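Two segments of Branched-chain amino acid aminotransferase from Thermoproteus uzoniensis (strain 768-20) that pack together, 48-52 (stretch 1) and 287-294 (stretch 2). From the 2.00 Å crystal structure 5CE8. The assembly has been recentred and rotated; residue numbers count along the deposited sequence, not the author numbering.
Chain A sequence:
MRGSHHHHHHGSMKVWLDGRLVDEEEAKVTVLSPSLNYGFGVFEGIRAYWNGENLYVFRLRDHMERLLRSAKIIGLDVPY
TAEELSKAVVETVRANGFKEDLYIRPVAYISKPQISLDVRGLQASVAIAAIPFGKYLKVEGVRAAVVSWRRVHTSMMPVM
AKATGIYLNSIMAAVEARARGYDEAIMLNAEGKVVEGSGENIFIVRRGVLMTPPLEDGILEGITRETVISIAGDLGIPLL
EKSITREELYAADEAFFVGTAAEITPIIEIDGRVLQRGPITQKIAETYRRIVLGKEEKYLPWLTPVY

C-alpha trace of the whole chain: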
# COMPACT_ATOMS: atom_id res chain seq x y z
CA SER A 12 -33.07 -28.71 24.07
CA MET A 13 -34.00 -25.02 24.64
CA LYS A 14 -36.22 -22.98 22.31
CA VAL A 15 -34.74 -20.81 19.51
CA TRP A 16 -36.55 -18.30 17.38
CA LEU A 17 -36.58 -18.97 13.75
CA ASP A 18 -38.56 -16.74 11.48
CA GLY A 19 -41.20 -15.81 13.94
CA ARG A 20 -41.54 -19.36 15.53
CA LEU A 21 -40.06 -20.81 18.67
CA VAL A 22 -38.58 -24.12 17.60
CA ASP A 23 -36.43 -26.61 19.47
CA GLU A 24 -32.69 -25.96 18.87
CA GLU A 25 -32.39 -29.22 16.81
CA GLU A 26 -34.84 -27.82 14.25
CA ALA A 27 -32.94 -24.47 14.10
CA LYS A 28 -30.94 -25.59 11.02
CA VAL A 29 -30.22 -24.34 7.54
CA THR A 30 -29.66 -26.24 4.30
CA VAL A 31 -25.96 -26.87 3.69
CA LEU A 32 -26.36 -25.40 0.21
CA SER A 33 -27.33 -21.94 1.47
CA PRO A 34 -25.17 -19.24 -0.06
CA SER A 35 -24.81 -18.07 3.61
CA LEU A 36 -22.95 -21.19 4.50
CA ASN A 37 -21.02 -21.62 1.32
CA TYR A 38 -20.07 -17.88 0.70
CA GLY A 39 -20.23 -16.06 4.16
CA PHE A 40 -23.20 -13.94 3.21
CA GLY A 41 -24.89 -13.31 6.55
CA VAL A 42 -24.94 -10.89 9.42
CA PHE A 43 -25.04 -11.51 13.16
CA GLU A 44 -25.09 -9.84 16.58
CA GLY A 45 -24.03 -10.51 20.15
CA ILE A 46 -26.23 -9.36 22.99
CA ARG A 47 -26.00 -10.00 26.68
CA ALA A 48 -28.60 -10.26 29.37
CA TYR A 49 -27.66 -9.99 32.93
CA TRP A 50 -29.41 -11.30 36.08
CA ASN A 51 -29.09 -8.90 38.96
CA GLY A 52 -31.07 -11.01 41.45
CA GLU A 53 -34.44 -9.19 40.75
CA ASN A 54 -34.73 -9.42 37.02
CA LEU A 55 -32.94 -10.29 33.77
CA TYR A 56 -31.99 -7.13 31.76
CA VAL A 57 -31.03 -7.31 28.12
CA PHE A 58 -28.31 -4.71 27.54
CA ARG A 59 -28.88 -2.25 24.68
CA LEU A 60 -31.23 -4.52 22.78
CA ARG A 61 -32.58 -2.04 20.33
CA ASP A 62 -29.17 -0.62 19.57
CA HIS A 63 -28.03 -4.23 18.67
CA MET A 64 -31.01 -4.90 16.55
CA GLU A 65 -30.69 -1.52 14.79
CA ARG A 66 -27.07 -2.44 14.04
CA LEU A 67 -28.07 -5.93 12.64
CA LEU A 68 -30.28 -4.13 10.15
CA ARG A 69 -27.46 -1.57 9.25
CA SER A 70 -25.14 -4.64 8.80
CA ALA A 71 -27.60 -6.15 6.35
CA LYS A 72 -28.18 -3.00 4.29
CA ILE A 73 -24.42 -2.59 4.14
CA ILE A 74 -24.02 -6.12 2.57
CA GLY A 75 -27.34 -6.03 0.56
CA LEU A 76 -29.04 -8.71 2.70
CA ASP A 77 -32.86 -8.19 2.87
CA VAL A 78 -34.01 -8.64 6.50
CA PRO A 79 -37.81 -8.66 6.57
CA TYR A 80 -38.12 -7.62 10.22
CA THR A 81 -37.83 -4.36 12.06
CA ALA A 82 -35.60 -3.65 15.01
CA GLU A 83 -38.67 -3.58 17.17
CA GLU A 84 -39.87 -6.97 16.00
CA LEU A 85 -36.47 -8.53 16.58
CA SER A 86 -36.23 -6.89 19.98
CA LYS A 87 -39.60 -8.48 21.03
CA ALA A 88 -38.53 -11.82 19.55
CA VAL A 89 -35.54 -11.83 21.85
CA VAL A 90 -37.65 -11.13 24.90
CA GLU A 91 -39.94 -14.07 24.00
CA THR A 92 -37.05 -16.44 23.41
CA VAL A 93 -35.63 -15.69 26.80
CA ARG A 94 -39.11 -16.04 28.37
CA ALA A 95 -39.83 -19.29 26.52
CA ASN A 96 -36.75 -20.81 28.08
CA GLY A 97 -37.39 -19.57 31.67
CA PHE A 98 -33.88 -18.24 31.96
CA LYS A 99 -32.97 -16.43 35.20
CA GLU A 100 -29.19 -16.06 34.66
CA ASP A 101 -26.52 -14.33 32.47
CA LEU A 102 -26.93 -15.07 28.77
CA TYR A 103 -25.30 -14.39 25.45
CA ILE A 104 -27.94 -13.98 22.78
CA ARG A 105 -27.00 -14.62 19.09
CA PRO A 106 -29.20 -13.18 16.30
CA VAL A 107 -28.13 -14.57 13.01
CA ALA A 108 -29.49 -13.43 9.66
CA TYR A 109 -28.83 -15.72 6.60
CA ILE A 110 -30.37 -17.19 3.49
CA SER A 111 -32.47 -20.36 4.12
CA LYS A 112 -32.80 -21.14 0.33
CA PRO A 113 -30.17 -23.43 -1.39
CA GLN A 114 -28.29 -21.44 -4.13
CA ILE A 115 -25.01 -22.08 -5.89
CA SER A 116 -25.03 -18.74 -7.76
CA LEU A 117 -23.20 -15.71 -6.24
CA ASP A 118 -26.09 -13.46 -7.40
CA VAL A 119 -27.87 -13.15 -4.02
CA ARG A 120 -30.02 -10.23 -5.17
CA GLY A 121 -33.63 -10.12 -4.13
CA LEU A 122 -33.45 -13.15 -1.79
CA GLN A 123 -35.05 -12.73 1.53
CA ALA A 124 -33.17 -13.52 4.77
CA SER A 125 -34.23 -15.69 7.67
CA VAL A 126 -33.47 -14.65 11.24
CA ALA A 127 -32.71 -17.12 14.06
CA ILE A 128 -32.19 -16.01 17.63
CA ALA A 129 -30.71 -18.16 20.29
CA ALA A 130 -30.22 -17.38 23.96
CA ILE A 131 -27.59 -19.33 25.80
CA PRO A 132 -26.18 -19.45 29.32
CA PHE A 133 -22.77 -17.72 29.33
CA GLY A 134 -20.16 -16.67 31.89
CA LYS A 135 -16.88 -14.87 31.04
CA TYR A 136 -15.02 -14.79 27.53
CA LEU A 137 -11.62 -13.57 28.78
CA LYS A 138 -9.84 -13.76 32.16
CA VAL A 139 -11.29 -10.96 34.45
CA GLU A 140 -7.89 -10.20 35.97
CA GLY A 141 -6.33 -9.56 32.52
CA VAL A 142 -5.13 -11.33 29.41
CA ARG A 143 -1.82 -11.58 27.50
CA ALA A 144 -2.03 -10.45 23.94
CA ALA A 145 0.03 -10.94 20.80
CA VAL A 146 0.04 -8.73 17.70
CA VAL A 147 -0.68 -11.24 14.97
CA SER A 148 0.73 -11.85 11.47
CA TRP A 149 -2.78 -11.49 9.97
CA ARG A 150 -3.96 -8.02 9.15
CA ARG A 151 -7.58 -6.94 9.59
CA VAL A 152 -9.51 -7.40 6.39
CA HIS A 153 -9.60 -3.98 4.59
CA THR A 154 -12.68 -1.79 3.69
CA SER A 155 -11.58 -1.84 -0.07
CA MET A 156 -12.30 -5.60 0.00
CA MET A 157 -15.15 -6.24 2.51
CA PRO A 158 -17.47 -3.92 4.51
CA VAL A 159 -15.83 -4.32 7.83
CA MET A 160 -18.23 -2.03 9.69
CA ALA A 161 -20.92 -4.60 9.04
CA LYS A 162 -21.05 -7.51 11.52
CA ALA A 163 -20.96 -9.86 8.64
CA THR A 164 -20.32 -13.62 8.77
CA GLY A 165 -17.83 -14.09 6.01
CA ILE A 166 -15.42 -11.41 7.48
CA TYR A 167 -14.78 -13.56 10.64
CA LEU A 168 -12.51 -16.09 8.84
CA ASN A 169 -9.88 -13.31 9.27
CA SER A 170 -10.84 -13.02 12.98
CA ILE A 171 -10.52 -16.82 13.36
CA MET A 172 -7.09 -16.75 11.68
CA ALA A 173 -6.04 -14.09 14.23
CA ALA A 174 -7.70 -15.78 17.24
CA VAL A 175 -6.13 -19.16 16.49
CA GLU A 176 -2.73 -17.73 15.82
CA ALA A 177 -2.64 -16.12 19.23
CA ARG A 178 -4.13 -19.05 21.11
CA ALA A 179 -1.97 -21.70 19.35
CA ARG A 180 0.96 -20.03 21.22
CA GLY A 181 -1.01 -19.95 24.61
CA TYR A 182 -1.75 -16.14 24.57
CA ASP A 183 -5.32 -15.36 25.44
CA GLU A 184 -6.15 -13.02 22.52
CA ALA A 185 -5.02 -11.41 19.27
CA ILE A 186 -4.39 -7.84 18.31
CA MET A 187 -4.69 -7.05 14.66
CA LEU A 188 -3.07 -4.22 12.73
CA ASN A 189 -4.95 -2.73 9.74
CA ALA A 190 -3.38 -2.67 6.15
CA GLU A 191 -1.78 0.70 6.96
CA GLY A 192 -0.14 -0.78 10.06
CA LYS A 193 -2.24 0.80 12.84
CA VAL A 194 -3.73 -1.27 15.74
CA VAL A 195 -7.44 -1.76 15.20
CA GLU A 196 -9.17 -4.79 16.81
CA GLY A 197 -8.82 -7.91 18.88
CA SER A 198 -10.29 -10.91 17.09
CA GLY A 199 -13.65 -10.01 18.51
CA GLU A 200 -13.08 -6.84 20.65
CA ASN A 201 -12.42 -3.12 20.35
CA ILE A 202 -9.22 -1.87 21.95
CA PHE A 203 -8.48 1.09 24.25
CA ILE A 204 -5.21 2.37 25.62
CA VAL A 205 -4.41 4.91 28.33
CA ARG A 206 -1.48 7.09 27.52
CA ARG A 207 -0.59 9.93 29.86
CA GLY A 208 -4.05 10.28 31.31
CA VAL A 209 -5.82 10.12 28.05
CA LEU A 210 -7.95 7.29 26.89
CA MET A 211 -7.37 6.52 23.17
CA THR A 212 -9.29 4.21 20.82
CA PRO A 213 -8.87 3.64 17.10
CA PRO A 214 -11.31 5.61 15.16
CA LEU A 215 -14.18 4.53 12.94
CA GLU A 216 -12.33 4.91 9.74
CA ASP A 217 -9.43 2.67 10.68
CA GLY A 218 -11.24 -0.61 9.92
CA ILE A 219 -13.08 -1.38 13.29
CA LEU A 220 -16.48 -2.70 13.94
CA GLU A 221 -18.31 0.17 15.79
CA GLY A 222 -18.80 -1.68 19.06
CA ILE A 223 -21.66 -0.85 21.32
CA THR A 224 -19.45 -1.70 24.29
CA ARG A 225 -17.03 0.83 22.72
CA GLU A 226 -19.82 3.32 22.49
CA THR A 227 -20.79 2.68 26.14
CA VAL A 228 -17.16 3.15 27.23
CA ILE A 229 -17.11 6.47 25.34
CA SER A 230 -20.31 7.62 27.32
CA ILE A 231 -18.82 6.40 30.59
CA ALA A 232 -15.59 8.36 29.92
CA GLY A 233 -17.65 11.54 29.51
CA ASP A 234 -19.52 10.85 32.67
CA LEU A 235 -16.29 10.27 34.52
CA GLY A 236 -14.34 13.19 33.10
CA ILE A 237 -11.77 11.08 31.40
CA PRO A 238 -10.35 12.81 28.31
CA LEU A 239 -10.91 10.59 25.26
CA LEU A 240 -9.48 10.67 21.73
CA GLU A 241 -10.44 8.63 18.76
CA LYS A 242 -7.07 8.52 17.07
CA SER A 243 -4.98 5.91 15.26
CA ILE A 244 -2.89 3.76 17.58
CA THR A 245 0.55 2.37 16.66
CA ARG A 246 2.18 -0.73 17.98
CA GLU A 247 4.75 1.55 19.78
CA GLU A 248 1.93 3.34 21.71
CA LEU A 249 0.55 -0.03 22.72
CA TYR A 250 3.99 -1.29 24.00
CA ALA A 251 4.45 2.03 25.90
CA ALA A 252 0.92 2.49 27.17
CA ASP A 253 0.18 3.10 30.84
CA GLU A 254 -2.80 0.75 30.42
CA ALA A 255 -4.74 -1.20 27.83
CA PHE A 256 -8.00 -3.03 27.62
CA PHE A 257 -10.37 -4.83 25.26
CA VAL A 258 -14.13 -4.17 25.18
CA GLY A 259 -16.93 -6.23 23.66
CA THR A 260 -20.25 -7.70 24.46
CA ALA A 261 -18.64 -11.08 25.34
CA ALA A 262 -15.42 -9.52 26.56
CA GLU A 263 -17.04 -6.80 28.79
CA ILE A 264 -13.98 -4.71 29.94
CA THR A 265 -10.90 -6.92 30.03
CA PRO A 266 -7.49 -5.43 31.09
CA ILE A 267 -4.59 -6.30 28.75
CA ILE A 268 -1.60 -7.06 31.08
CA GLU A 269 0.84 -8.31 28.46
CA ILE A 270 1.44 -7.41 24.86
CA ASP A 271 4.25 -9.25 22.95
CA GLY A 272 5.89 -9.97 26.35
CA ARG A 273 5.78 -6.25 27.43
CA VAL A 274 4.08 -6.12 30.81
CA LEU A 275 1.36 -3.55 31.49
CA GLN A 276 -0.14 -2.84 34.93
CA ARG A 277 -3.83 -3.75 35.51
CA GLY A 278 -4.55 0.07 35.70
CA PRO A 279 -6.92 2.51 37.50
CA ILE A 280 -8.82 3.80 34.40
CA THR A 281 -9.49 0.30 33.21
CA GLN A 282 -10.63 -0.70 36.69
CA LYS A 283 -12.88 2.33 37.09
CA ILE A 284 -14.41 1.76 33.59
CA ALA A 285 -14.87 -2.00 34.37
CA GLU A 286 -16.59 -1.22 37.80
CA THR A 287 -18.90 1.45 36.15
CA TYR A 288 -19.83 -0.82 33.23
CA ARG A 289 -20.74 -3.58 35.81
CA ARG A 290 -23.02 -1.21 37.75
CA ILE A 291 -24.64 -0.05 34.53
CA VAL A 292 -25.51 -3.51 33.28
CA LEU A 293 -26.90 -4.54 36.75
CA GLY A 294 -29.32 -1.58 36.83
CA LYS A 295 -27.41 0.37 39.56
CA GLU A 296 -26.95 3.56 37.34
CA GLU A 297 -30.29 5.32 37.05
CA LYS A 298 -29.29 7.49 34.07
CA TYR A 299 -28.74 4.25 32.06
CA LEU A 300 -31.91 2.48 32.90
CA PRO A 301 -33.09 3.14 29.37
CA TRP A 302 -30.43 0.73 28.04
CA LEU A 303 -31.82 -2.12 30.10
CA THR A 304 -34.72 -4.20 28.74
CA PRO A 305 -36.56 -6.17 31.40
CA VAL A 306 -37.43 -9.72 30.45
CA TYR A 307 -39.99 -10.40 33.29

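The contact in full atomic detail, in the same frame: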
# COMPACT_ATOMS: atom_id res chain seq x y z
N ALA A 48 -27.59 -10.53 28.39
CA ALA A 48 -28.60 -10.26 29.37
C ALA A 48 -27.96 -10.60 30.62
O ALA A 48 -27.28 -11.60 30.71
CB ALA A 48 -29.80 -11.15 29.16
N TYR A 49 -28.22 -9.77 31.62
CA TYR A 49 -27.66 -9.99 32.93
C TYR A 49 -28.76 -10.06 34.06
O TYR A 49 -29.67 -9.24 34.15
CB TYR A 49 -26.78 -8.84 33.27
CG TYR A 49 -25.52 -8.66 32.46
CD1 TYR A 49 -24.32 -9.19 32.91
CD2 TYR A 49 -25.50 -7.85 31.34
CE1 TYR A 49 -23.12 -8.98 32.25
CE2 TYR A 49 -24.28 -7.61 30.68
CZ TYR A 49 -23.12 -8.17 31.13
OH TYR A 49 -21.92 -7.93 30.51
N TRP A 50 -28.57 -11.02 34.93
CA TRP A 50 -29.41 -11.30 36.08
C TRP A 50 -28.81 -10.51 37.21
O TRP A 50 -27.68 -10.72 37.53
CB TRP A 50 -29.27 -12.77 36.47
CG TRP A 50 -30.19 -13.19 37.57
CD1 TRP A 50 -29.83 -13.76 38.79
CD2 TRP A 50 -31.60 -13.13 37.56
NE1 TRP A 50 -30.96 -14.04 39.53
CE2 TRP A 50 -32.06 -13.66 38.79
CE3 TRP A 50 -32.53 -12.70 36.63
CZ2 TRP A 50 -33.40 -13.75 39.11
CZ3 TRP A 50 -33.89 -12.80 36.94
CH2 TRP A 50 -34.31 -13.33 38.18
N ASN A 51 -29.58 -9.65 37.83
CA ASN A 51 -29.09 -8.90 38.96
C ASN A 51 -29.66 -9.45 40.28
O ASN A 51 -29.46 -8.85 41.29
CB ASN A 51 -29.47 -7.43 38.81
CG ASN A 51 -30.94 -7.20 38.82
OD1 ASN A 51 -31.73 -8.08 39.16
ND2 ASN A 51 -31.34 -6.04 38.47
N GLY A 52 -30.40 -10.55 40.26
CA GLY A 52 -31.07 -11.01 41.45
C GLY A 52 -32.56 -10.70 41.47
O GLY A 52 -33.31 -11.49 42.01
N THR A 287 -17.73 0.59 36.57
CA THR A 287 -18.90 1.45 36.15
C THR A 287 -19.75 0.69 35.16
O THR A 287 -21.01 0.53 35.39
CB THR A 287 -18.42 2.77 35.53
OG1 THR A 287 -17.45 3.38 36.43
CG2 THR A 287 -19.50 3.69 35.25
N TYR A 288 -19.12 0.12 34.15
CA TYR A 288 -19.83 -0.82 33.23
C TYR A 288 -20.67 -1.88 33.98
O TYR A 288 -21.85 -2.06 33.69
CB TYR A 288 -18.88 -1.49 32.23
CG TYR A 288 -19.59 -2.32 31.14
CD1 TYR A 288 -20.24 -1.70 30.09
CD2 TYR A 288 -19.67 -3.70 31.18
CE1 TYR A 288 -20.96 -2.42 29.11
CE2 TYR A 288 -20.38 -4.43 30.17
CZ TYR A 288 -20.98 -3.77 29.14
OH TYR A 288 -21.65 -4.43 28.16
N ARG A 289 -20.07 -2.53 34.99
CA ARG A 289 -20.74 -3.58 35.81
C ARG A 289 -22.01 -3.06 36.50
O ARG A 289 -23.06 -3.72 36.50
CB ARG A 289 -19.77 -4.28 36.80
N ARG A 290 -21.93 -1.86 37.07
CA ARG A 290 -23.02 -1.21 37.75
C ARG A 290 -24.06 -0.79 36.75
O ARG A 290 -25.24 -0.83 37.04
CB ARG A 290 -22.54 0.02 38.54
CG ARG A 290 -21.62 -0.25 39.74
CD ARG A 290 -21.14 1.02 40.44
NE ARG A 290 -22.31 1.89 40.65
CZ ARG A 290 -23.21 1.77 41.64
NH1 ARG A 290 -23.12 0.82 42.57
NH2 ARG A 290 -24.21 2.64 41.72
N ILE A 291 -23.64 -0.39 35.56
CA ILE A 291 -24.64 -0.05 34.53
C ILE A 291 -25.46 -1.27 34.12
O ILE A 291 -26.71 -1.20 34.03
CB ILE A 291 -24.00 0.60 33.33
CG1 ILE A 291 -23.55 2.04 33.69
CG2 ILE A 291 -24.84 0.46 32.05
CD1 ILE A 291 -22.51 2.62 32.71
N VAL A 292 -24.80 -2.35 33.81
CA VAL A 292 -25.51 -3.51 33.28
C VAL A 292 -26.41 -4.22 34.39
O VAL A 292 -27.40 -4.95 34.07
CB VAL A 292 -24.54 -4.45 32.56
CG1 VAL A 292 -23.83 -3.68 31.40
CG2 VAL A 292 -23.57 -5.14 33.48
N LEU A 293 -26.08 -4.02 35.67
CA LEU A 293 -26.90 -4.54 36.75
C LEU A 293 -28.07 -3.65 37.17
O LEU A 293 -28.80 -4.01 38.06
CB LEU A 293 -26.05 -4.87 37.96
CG LEU A 293 -25.00 -5.91 37.63
CD1 LEU A 293 -24.06 -6.01 38.84
CD2 LEU A 293 -25.58 -7.30 37.25
N GLY A 294 -28.26 -2.52 36.49
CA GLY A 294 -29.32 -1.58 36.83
C GLY A 294 -29.04 -0.63 38.01
O GLY A 294 -29.97 -0.02 38.51
O HOH W 1 -29.06 -6.63 35.19

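A methyl group sits almost squarely on an aromatic ring in this contact. Val 292 CG2 lies 3.8 Å from the centroid of the Tyr 49 ring, 9° off the ring normal, which is good CH-pi geometry. The closest pair of the two residues is Tyr 49 CE2 and Val 292 CB, 3.7 Å apart. Val 292 thus covers one face of the ring. Both residues direct their CA-to-CB bonds toward the opposing stretch, and both are buried.

Tyr 49 is the centre of the contact. It belongs to a strand, and its chi1 is in the m well at -67°. Its ring reaches along the helix of the second stretch as far as Tyr 288, one turn before Val 292. There Tyr 49 OH comes to 3.8 Å from Tyr 288 CE2. The hydroxyl lies at the edge of the Tyr 288 ring, near its plane, so the two rings are not stacked through this approach. This is a packing contact; Tyr 49 OH is hydrogen-bonded elsewhere in the structure. Tyr 288 points its CA-to-CB bond sideways, but the end of its side chain comes nearer.

Leu 293 packs at the other end of the contact. Leu 293 CD2 is 4.4 Å from Tyr 49 CB, 4.0 Å from Trp 50 O and 4.2 Å from Asn 51 CB. One methyl therefore touches three consecutive residues of the first stretch. Trp 50 itself points its CA-to-CB bond away, and its closest contact is through the backbone carbonyl.

One direct hydrogen bond joins the stretches. Asn 51 ND2 donates to Leu 293 O at 3.3 Å. The distance is long, but the N-H...O angle of 164° is nearly straight. The acceptor lies just past the helix, where its carbonyl is available to a side chain.

A water makes a second polar link. Water 1 donates to Tyr 49 O at 2.9 Å and to Val 292 O at 2.6 Å. It bridges two backbone carbonyls, which could not hydrogen-bond to each other because neither carries a donor hydrogen.

Gly 294 has positive phi (80°) and closes the helix in a Schellman motif. One of its bonds is Gly 294 N to Ile 291 O, 3.2 Å. Leu 293 N to Arg 289 O, 3.1 Å, is still a regular helical bond. Positive phi by itself favours glycine here. The two stretches bury 266 Å² in total, a small contact between segments far apart in sequence.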